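Local structure of pectate lyase (Bacillus, 3VMV) at residues A[4-8]-A[193-197]; A[90-96]-A[109-115]; A[129-133]-A[163-167]. The protein probably cleaves polygalacturonate (pectate) as a secreted lyase of polysaccharide lyase family 1. All blocks are in the same frame, centred on the assembly; numbering follows the deposited sequence.

Contact 1. Residues A[4-8]-A[193-197]; sequences PQGYA and KITYH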
loop_
_atom_site.group_PDB
_atom_site.type_symbol
_atom_site.label_atom_id
_atom_site.label_comp_id
_atom_site.label_asym_id
_atom_site.label_seq_id
_atom_site.Cartn_x
_atom_site.Cartn_y
_atom_site.Cartn_z
ATOM N N PRO A 4 10.859 3.339 -9.348
ATOM C CA PRO A 4 9.391 3.440 -9.378
ATOM C C PRO A 4 8.873 4.515 -10.320
ATOM O O PRO A 4 9.571 5.530 -10.576
ATOM C CB PRO A 4 9.030 3.839 -7.947
ATOM C CG PRO A 4 10.268 4.628 -7.492
ATOM C CD PRO A 4 11.434 3.886 -8.105
ATOM N N GLN A 5 7.672 4.267 -10.841
ATOM C CA GLN A 5 6.866 5.323 -11.431
ATOM C C GLN A 5 6.220 6.159 -10.344
ATOM O O GLN A 5 6.059 5.699 -9.215
ATOM C CB GLN A 5 5.734 4.769 -12.314
ATOM C CG GLN A 5 6.182 4.150 -13.642
ATOM C CD GLN A 5 5.113 4.314 -14.742
ATOM O OE1 GLN A 5 4.332 3.398 -15.030
ATOM N NE2 GLN A 5 5.084 5.480 -15.353
ATOM N N GLY A 6 5.819 7.388 -10.679
ATOM C CA GLY A 6 4.935 8.122 -9.791
ATOM C C GLY A 6 5.626 8.801 -8.622
ATOM O O GLY A 6 6.781 9.194 -8.687
ATOM N N TYR A 7 4.889 8.951 -7.535
ATOM C CA TYR A 7 5.357 9.849 -6.495
ATOM C C TYR A 7 6.677 9.418 -5.816
ATOM O O TYR A 7 7.457 10.283 -5.418
ATOM C CB TYR A 7 4.265 10.030 -5.458
ATOM C CG TYR A 7 3.227 11.067 -5.818
ATOM C CD1 TYR A 7 3.568 12.415 -5.929
ATOM C CD2 TYR A 7 1.886 10.704 -5.981
ATOM C CE1 TYR A 7 2.577 13.376 -6.214
ATOM C CE2 TYR A 7 0.903 11.638 -6.202
ATOM C CZ TYR A 7 1.260 12.976 -6.338
ATOM O OH TYR A 7 0.279 13.914 -6.586
ATOM N N ALA A 8 6.969 8.115 -5.696
ATOM C CA ALA A 8 8.236 7.714 -5.080
ATOM C C ALA A 8 9.451 8.118 -5.946
ATOM O O ALA A 8 10.568 8.095 -5.473
ATOM C CB ALA A 8 8.234 6.203 -4.753
ATOM N N LYS A 193 0.679 12.479 -1.476
ATOM C CA LYS A 193 1.515 12.135 -2.633
ATOM C C LYS A 193 1.791 10.609 -2.727
ATOM O O LYS A 193 2.928 10.092 -2.527
ATOM C CB LYS A 193 2.783 12.989 -2.681
ATOM C CG LYS A 193 2.473 14.489 -2.751
ATOM C CD LYS A 193 3.796 15.226 -2.876
ATOM C CE LYS A 193 3.630 16.705 -2.622
ATOM N NZ LYS A 193 3.299 16.967 -1.190
ATOM N N ILE A 194 0.700 9.886 -2.988
ATOM C CA ILE A 194 0.729 8.413 -3.128
ATOM C C ILE A 194 0.266 8.015 -4.538
ATOM O O ILE A 194 -0.771 8.486 -4.992
ATOM C CB ILE A 194 -0.269 7.772 -2.138
ATOM C CG1 ILE A 194 -0.291 8.513 -0.789
ATOM C CG2 ILE A 194 -0.068 6.249 -2.002
ATOM C CD1 ILE A 194 1.038 8.387 0.008
ATOM N N THR A 195 0.997 7.107 -5.175
ATOM C CA THR A 195 0.604 6.526 -6.460
ATOM C C THR A 195 0.311 5.050 -6.248
ATOM O O THR A 195 1.137 4.333 -5.656
ATOM C CB THR A 195 1.809 6.619 -7.422
ATOM O OG1 THR A 195 2.152 7.992 -7.610
ATOM C CG2 THR A 195 1.492 5.968 -8.793
ATOM N N TYR A 196 -0.786 4.576 -6.829
ATOM C CA TYR A 196 -1.061 3.155 -6.924
ATOM C C TYR A 196 -1.209 2.809 -8.397
ATOM O O TYR A 196 -2.061 3.377 -9.072
ATOM C CB TYR A 196 -2.380 2.805 -6.241
ATOM C CG TYR A 196 -2.469 3.109 -4.769
ATOM C CD1 TYR A 196 -2.228 2.133 -3.822
ATOM C CD2 TYR A 196 -2.818 4.372 -4.323
ATOM C CE1 TYR A 196 -2.333 2.438 -2.453
ATOM C CE2 TYR A 196 -2.918 4.666 -2.947
ATOM C CZ TYR A 196 -2.679 3.669 -2.042
ATOM O OH TYR A 196 -2.770 3.994 -0.689
ATOM N N HIS A 197 -0.412 1.873 -8.890
ATOM C CA HIS A 197 -0.588 1.449 -10.277
ATOM C C HIS A 197 -0.297 -0.009 -10.487
ATOM O O HIS A 197 0.544 -0.620 -9.822
ATOM C CB HIS A 197 0.234 2.364 -11.252
ATOM C CG HIS A 197 1.704 2.102 -11.266
ATOM N ND1 HIS A 197 2.291 1.201 -12.137
ATOM C CD2 HIS A 197 2.715 2.621 -10.525
ATOM C CE1 HIS A 197 3.602 1.190 -11.926
ATOM N NE2 HIS A 197 3.880 2.038 -10.947
HETATM O O HOH W 1 6.528 1.770 -10.152
#
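Tyr7 lies across Lys193 and Thr195, where the N-terminal segment 4-8 packs on strand 193-197 of the right-handed parallel beta-helix, the fold of polysaccharide lyase family 1. It illustrates how a chain end can be fastened to a solenoid largely by an aromatic residue laid on a strand. The backbone N of Tyr7 donates to Thr195 OG1 (2.9 Å, 160° at the hydrogen), an oxygen also bonded to Tyr302 OH. Tyr7 CB then rests 3.2 Å from Lys193 O. Beyond it, CG sits 3.4 Å from Lys193 C, so the ring is laid directly on the strand backbone. On one flank CD1 meets Lys193 CB at 3.4 Å, and CE1 continues along that side chain to Lys193 CG at 3.6 Å. On the other flank CD2 passes Thr195 OG1, and CE2 approaches Ile194 N at 3.7 Å. Towards the tip, CZ remains above Lys193 CA. The lysine CB makes a CH-pi contact with this ring face, 19° off the normal, and the chain leads on to NZ, salt-bridged to Glu163 OE2. Farther along, His197 CG is set between its backbone N and carbonyl carbon (chi1 76°), bringing NE2 close to Gln5 CB. There a water accepts from Gln5 N at 2.8 Å and, lying in the imidazole plane, bonds to His197 NE2 at 2.8 Å.

Contact 2. Residues A[90-96]-A[109-115]; sequences GEFDGIG and NVSIHHV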
loop_
_atom_site.group_PDB
_atom_site.type_symbol
_atom_site.label_atom_id
_atom_site.label_comp_id
_atom_site.label_asym_id
_atom_site.label_seq_id
_atom_site.Cartn_x
_atom_site.Cartn_y
_atom_site.Cartn_z
ATOM N N GLY A 90 10.087 -15.459 -0.162
ATOM C CA GLY A 90 10.103 -14.317 0.758
ATOM C C GLY A 90 8.751 -14.145 1.383
ATOM O O GLY A 90 7.966 -13.352 0.912
ATOM N N GLU A 91 8.483 -14.870 2.455
ATOM C CA GLU A 91 7.139 -14.943 2.997
ATOM C C GLU A 91 7.133 -14.460 4.444
ATOM O O GLU A 91 8.019 -14.866 5.206
ATOM C CB GLU A 91 6.625 -16.379 2.943
ATOM C CG GLU A 91 5.220 -16.513 3.498
ATOM C CD GLU A 91 4.717 -17.937 3.561
ATOM O OE1 GLU A 91 5.432 -18.842 3.068
ATOM O OE2 GLU A 91 3.602 -18.165 4.113
ATOM N N PHE A 92 6.146 -13.612 4.785
ATOM C CA PHE A 92 5.939 -13.133 6.156
ATOM C C PHE A 92 4.562 -13.650 6.539
ATOM O O PHE A 92 3.558 -13.138 6.055
ATOM C CB PHE A 92 5.955 -11.588 6.209
ATOM C CG PHE A 92 7.290 -10.969 5.900
ATOM C CD1 PHE A 92 8.030 -10.338 6.900
ATOM C CD2 PHE A 92 7.804 -11.018 4.617
ATOM C CE1 PHE A 92 9.269 -9.770 6.629
ATOM C CE2 PHE A 92 9.080 -10.454 4.339
ATOM C CZ PHE A 92 9.782 -9.821 5.345
ATOM N N ASP A 93 4.526 -14.684 7.374
ATOM C CA ASP A 93 3.287 -15.360 7.749
ATOM C C ASP A 93 2.927 -14.934 9.172
ATOM O O ASP A 93 3.560 -15.354 10.153
ATOM C CB ASP A 93 3.488 -16.870 7.657
ATOM C CG ASP A 93 2.243 -17.648 8.067
ATOM O OD1 ASP A 93 1.195 -17.022 8.373
ATOM O OD2 ASP A 93 2.325 -18.902 8.081
ATOM N N GLY A 94 1.948 -14.029 9.262
ATOM C CA GLY A 94 1.458 -13.620 10.568
ATOM C C GLY A 94 2.251 -12.510 11.194
ATOM O O GLY A 94 2.042 -12.234 12.392
ATOM N N ILE A 95 3.147 -11.870 10.437
ATOM C CA ILE A 95 3.923 -10.749 11.003
ATOM C C ILE A 95 4.126 -9.764 9.882
ATOM O O ILE A 95 4.433 -10.164 8.756
ATOM C CB ILE A 95 5.288 -11.189 11.638
ATOM C CG1 ILE A 95 5.932 -9.986 12.320
ATOM C CG2 ILE A 95 6.187 -11.882 10.609
ATOM C CD1 ILE A 95 7.101 -10.359 13.265
ATOM N N GLY A 96 3.904 -8.501 10.202
ATOM C CA GLY A 96 4.026 -7.431 9.233
ATOM C C GLY A 96 5.220 -6.544 9.453
ATOM O O GLY A 96 5.998 -6.702 10.402
ATOM N N ASN A 109 8.711 -8.053 -3.900
ATOM C CA ASN A 109 8.685 -9.504 -4.088
ATOM C C ASN A 109 8.544 -10.339 -2.812
ATOM O O ASN A 109 9.172 -11.400 -2.684
ATOM C CB ASN A 109 9.923 -9.986 -4.868
ATOM C CG ASN A 109 9.736 -11.366 -5.470
ATOM O OD1 ASN A 109 8.674 -11.673 -6.042
ATOM N ND2 ASN A 109 10.768 -12.209 -5.337
ATOM N N VAL A 110 7.753 -9.841 -1.868
ATOM C CA VAL A 110 7.417 -10.665 -0.693
ATOM C C VAL A 110 5.904 -10.902 -0.577
ATOM O O VAL A 110 5.091 -10.118 -1.089
ATOM C CB VAL A 110 7.944 -10.006 0.646
ATOM C CG1 VAL A 110 9.445 -9.866 0.608
ATOM C CG2 VAL A 110 7.256 -8.631 0.871
ATOM N N SER A 111 5.522 -11.964 0.133
ATOM C CA SER A 111 4.127 -12.202 0.450
ATOM C C SER A 111 3.968 -11.967 1.932
ATOM O O SER A 111 4.753 -12.519 2.705
ATOM C CB SER A 111 3.729 -13.635 0.144
ATOM O OG SER A 111 3.919 -13.899 -1.251
ATOM N N ILE A 112 2.997 -11.152 2.318
ATOM C CA ILE A 112 2.795 -10.846 3.744
ATOM C C ILE A 112 1.340 -11.068 4.018
ATOM O O ILE A 112 0.465 -10.440 3.356
ATOM C CB ILE A 112 3.156 -9.372 4.069
ATOM C CG1 ILE A 112 4.592 -9.064 3.598
ATOM C CG2 ILE A 112 2.994 -9.134 5.607
ATOM C CD1 ILE A 112 5.066 -7.662 3.979
ATOM N N HIS A 113 1.025 -11.922 4.992
ATOM C CA HIS A 113 -0.352 -12.328 5.102
ATOM C C HIS A 113 -0.752 -12.796 6.502
ATOM O O HIS A 113 0.060 -13.147 7.330
ATOM C CB HIS A 113 -0.634 -13.439 4.068
ATOM C CG HIS A 113 0.135 -14.704 4.331
ATOM N ND1 HIS A 113 -0.394 -15.760 5.046
ATOM C CD2 HIS A 113 1.389 -15.084 3.980
ATOM C CE1 HIS A 113 0.499 -16.733 5.127
ATOM N NE2 HIS A 113 1.595 -16.348 4.493
ATOM N N HIS A 114 -2.060 -12.724 6.727
ATOM C CA HIS A 114 -2.692 -13.151 7.975
ATOM C C HIS A 114 -2.041 -12.427 9.148
ATOM O O HIS A 114 -1.788 -13.044 10.194
ATOM C CB HIS A 114 -2.674 -14.672 8.163
ATOM C CG HIS A 114 -3.495 -15.385 7.144
ATOM N ND1 HIS A 114 -2.986 -15.778 5.921
ATOM C CD2 HIS A 114 -4.806 -15.721 7.137
ATOM C CE1 HIS A 114 -3.943 -16.374 5.225
ATOM N NE2 HIS A 114 -5.054 -16.368 5.946
ATOM N N VAL A 115 -1.847 -11.114 8.992
ATOM C CA VAL A 115 -1.214 -10.335 10.059
ATOM C C VAL A 115 -2.283 -9.880 11.047
ATOM O O VAL A 115 -3.089 -9.007 10.748
ATOM C CB VAL A 115 -0.431 -9.145 9.504
ATOM C CG1 VAL A 115 0.383 -8.435 10.647
ATOM C CG2 VAL A 115 0.573 -9.663 8.439
HETATM O O HOH W 2 9.015 -14.163 -2.565
HETATM O O HOH W 3 6.405 -15.116 -1.422
#
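This is a parallel strand pairing between successive coils of the beta-helix: Glu91, Phe92 and Asp93 stand beside Ser111, Ile112 and His113, the axes 4.7 Å apart, with strands 55-57 and 138-140 continuing the stacking on the two flanks. The main chains alternate as in regular parallel pairing. Ser111 N donates to Gly90 O, Phe92 N to Ser111 O (2.7 Å), His113 N to Phe92 O, and Gly94 N to His113 O (2.8 Å). Phe92 and Ile112 lie side by side on one face, with Phe92 CB 3.9 Å from Ile112 CG1, and both reach Ile97. Val110 CG1 abuts the edge of the phenylalanine ring at CE2, 3.8 Å away.

The other face is polar. His113 NE2 donates to Glu91 OE2 over 2.7 Å at 164°, in its own ring plane but on the anti side of the carboxylate. An extended glutamate, its CG anti to the backbone N (chi1 -180°), reaches the ring edge, while Asp93 CA lies over one imidazole face and Tyr140 stacks on the ring. Asp93 OD1 comes within 3.3 Å of His113 CE1. At the other ring nitrogen, His113 ND1 and His114 ND1 share a hydrogen bond (2.7 Å), and His114 NE2 is hydrogen-bonded to Glu142 OE2. With an alanine at His113, Glu91 OE2 and His114 ND1 would probably lose a shared mate, and the glutamate would be freer to turn. If both NE2 atoms donate to carboxylates, the ND1-ND1 bond needs one further proton, so the imidazole pair may share a positive charge that the two glutamates would stabilise.

Contact 3. Residues A[129-133]-A[163-167]; sequences SKNVW and EYITV
Glu163 begins a parallel pairing with Lys130 at a corner of the beta-helix, where two consecutive coils turn in step. Its N donates to Ser129 O (3.0 Å), and its O accepts from Asn131 N. The glutamate side chain runs alongside that of Lys130, with OE1 3.3 Å from Lys130 CE but a long 4.0 Å from Lys130 NZ. Its CG stands anti to the backbone N (chi1 -165°), and the extended chain carries OE2 to Lys193. Tyr164 makes the corner beside Asn131, both with positive phi; its ring and the asparagine amide have nearly parallel planes, 12° apart, and Tyr164 O accepts from Val132 N (3.2 Å). Past the turn, Ile165 CG2 meets Val132 CB at 4.2 Å on the apolar face. Thr166 N then donates to Val132 O (2.9 Å). On the face shared with Trp133, Thr166 CG2 packs against the indole CD1 at 3.9 Å, while Thr166 O lies in plane at the indole edge. Trp133 NE1 turns instead to Ser168. Flanked by two lysines, the Glu163 carboxylate is probably held ionised, its charge balanced chiefly by Lys193, while Lys130 NZ, hydrogen-bonded to Asp128 O, attracts it more weakly.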
loop_
_atom_site.group_PDB
_atom_site.type_symbol
_atom_site.label_atom_id
_atom_site.label_comp_id
_atom_site.label_asym_id
_atom_site.label_seq_id
_atom_site.Cartn_x
_atom_site.Cartn_y
_atom_site.Cartn_z
ATOM N N SER A 129 7.655 8.900 7.231
ATOM C CA SER A 129 8.443 8.170 6.239
ATOM C C SER A 129 8.255 8.822 4.865
ATOM O O SER A 129 7.193 9.357 4.550
ATOM C CB SER A 129 7.968 6.730 6.159
ATOM O OG SER A 129 8.351 6.004 7.313
ATOM N N LYS A 130 9.291 8.756 4.034
ATOM C CA LYS A 130 9.207 9.296 2.688
ATOM C C LYS A 130 9.990 8.446 1.703
ATOM O O LYS A 130 11.001 7.808 2.075
ATOM C CB LYS A 130 9.748 10.726 2.662
ATOM C CG LYS A 130 8.814 11.669 3.448
ATOM C CD LYS A 130 9.188 13.123 3.262
ATOM C CE LYS A 130 8.320 13.984 4.164
ATOM N NZ LYS A 130 7.633 13.155 5.203
ATOM N N ASN A 131 9.529 8.438 0.451
ATOM C CA ASN A 131 10.233 7.759 -0.663
ATOM C C ASN A 131 10.281 6.270 -0.427
ATOM O O ASN A 131 11.295 5.718 -0.094
ATOM C CB ASN A 131 11.620 8.361 -0.928
ATOM C CG ASN A 131 11.504 9.710 -1.582
ATOM O OD1 ASN A 131 11.338 9.805 -2.815
ATOM N ND2 ASN A 131 11.491 10.741 -0.784
ATOM N N VAL A 132 9.112 5.658 -0.537
ATOM C CA VAL A 132 8.926 4.263 -0.286
ATOM C C VAL A 132 8.272 3.639 -1.502
ATOM O O VAL A 132 7.276 4.182 -1.999
ATOM C CB VAL A 132 7.984 4.090 0.882
ATOM C CG1 VAL A 132 7.684 2.624 1.135
ATOM C CG2 VAL A 132 8.531 4.762 2.167
ATOM N N TRP A 133 8.841 2.540 -1.979
ATOM C CA TRP A 133 8.313 1.814 -3.129
ATOM C C TRP A 133 7.931 0.395 -2.678
ATOM O O TRP A 133 8.805 -0.350 -2.205
ATOM C CB TRP A 133 9.405 1.805 -4.197
ATOM C CG TRP A 133 8.978 1.206 -5.514
ATOM C CD1 TRP A 133 7.701 1.152 -5.999
ATOM C CD2 TRP A 133 9.827 0.663 -6.527
ATOM N NE1 TRP A 133 7.696 0.573 -7.263
ATOM C CE2 TRP A 133 8.991 0.254 -7.596
ATOM C CE3 TRP A 133 11.218 0.445 -6.615
ATOM C CZ2 TRP A 133 9.495 -0.313 -8.759
ATOM C CZ3 TRP A 133 11.726 -0.110 -7.774
ATOM C CH2 TRP A 133 10.865 -0.506 -8.817
ATOM N N GLU A 163 4.898 10.309 2.858
ATOM C CA GLU A 163 4.799 11.093 1.623
ATOM C C GLU A 163 5.705 10.483 0.583
ATOM O O GLU A 163 6.776 9.950 0.925
ATOM C CB GLU A 163 5.268 12.543 1.872
ATOM C CG GLU A 163 4.893 13.537 0.794
ATOM C CD GLU A 163 5.130 14.979 1.274
ATOM O OE1 GLU A 163 5.775 15.140 2.324
ATOM O OE2 GLU A 163 4.686 15.939 0.620
ATOM N N TYR A 164 5.321 10.625 -0.694
ATOM C CA TYR A 164 6.139 10.189 -1.834
ATOM C C TYR A 164 6.240 8.672 -1.851
ATOM O O TYR A 164 7.319 8.090 -1.669
ATOM C CB TYR A 164 7.554 10.865 -1.857
ATOM C CG TYR A 164 7.511 12.373 -1.998
ATOM C CD1 TYR A 164 7.153 12.963 -3.192
ATOM C CD2 TYR A 164 7.839 13.198 -0.916
ATOM C CE1 TYR A 164 7.094 14.344 -3.311
ATOM C CE2 TYR A 164 7.801 14.569 -1.029
ATOM C CZ TYR A 164 7.425 15.119 -2.227
ATOM O OH TYR A 164 7.375 16.482 -2.357
ATOM N N ILE A 165 5.099 8.017 -2.062
ATOM C CA ILE A 165 4.996 6.570 -1.899
ATOM C C ILE A 165 4.396 6.004 -3.177
ATOM O O ILE A 165 3.426 6.584 -3.694
ATOM C CB ILE A 165 4.090 6.251 -0.720
ATOM C CG1 ILE A 165 4.563 7.047 0.503
ATOM C CG2 ILE A 165 4.041 4.720 -0.471
ATOM C CD1 ILE A 165 3.762 6.857 1.736
ATOM N N THR A 166 4.986 4.924 -3.703
ATOM C CA THR A 166 4.409 4.226 -4.859
ATOM C C THR A 166 4.147 2.786 -4.506
ATOM O O THR A 166 5.042 2.110 -4.006
ATOM C CB THR A 166 5.332 4.302 -6.059
ATOM O OG1 THR A 166 5.372 5.646 -6.545
ATOM C CG2 THR A 166 4.819 3.423 -7.213
ATOM N N VAL A 167 2.930 2.343 -4.788
ATOM C CA VAL A 167 2.467 0.998 -4.528
ATOM C C VAL A 167 2.122 0.434 -5.908
ATOM O O VAL A 167 1.135 0.865 -6.527
ATOM C CB VAL A 167 1.210 1.076 -3.678
ATOM C CG1 VAL A 167 0.576 -0.311 -3.431
ATOM C CG2 VAL A 167 1.565 1.753 -2.331
#

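Overall arrangement
Contacts 1 and 3 adjoin, their centres 7 Å apart, because strands 192-197 and 165-175 are neighbours in the beta-helix. Lys193 NZ meets Glu163 OE2 at 2.5 Å, and Gln5 O probably shares a hydrogen bond with Thr166 OG1 at 2.8 Å, so the N-terminal segment bears on both coils. Contact 2 lies across the centre of the chain from contact 1, with nearest atoms about 13 Å from contact 1 and about 8 Å from contact 3. Along the chain, contacts 2 and 3 follow one another inside the loop closed by contact 1. Contacts 2 and 3 are thus coil-to-coil pairings, whereas contact 1 lays the N-terminal segment on the outside of the coils.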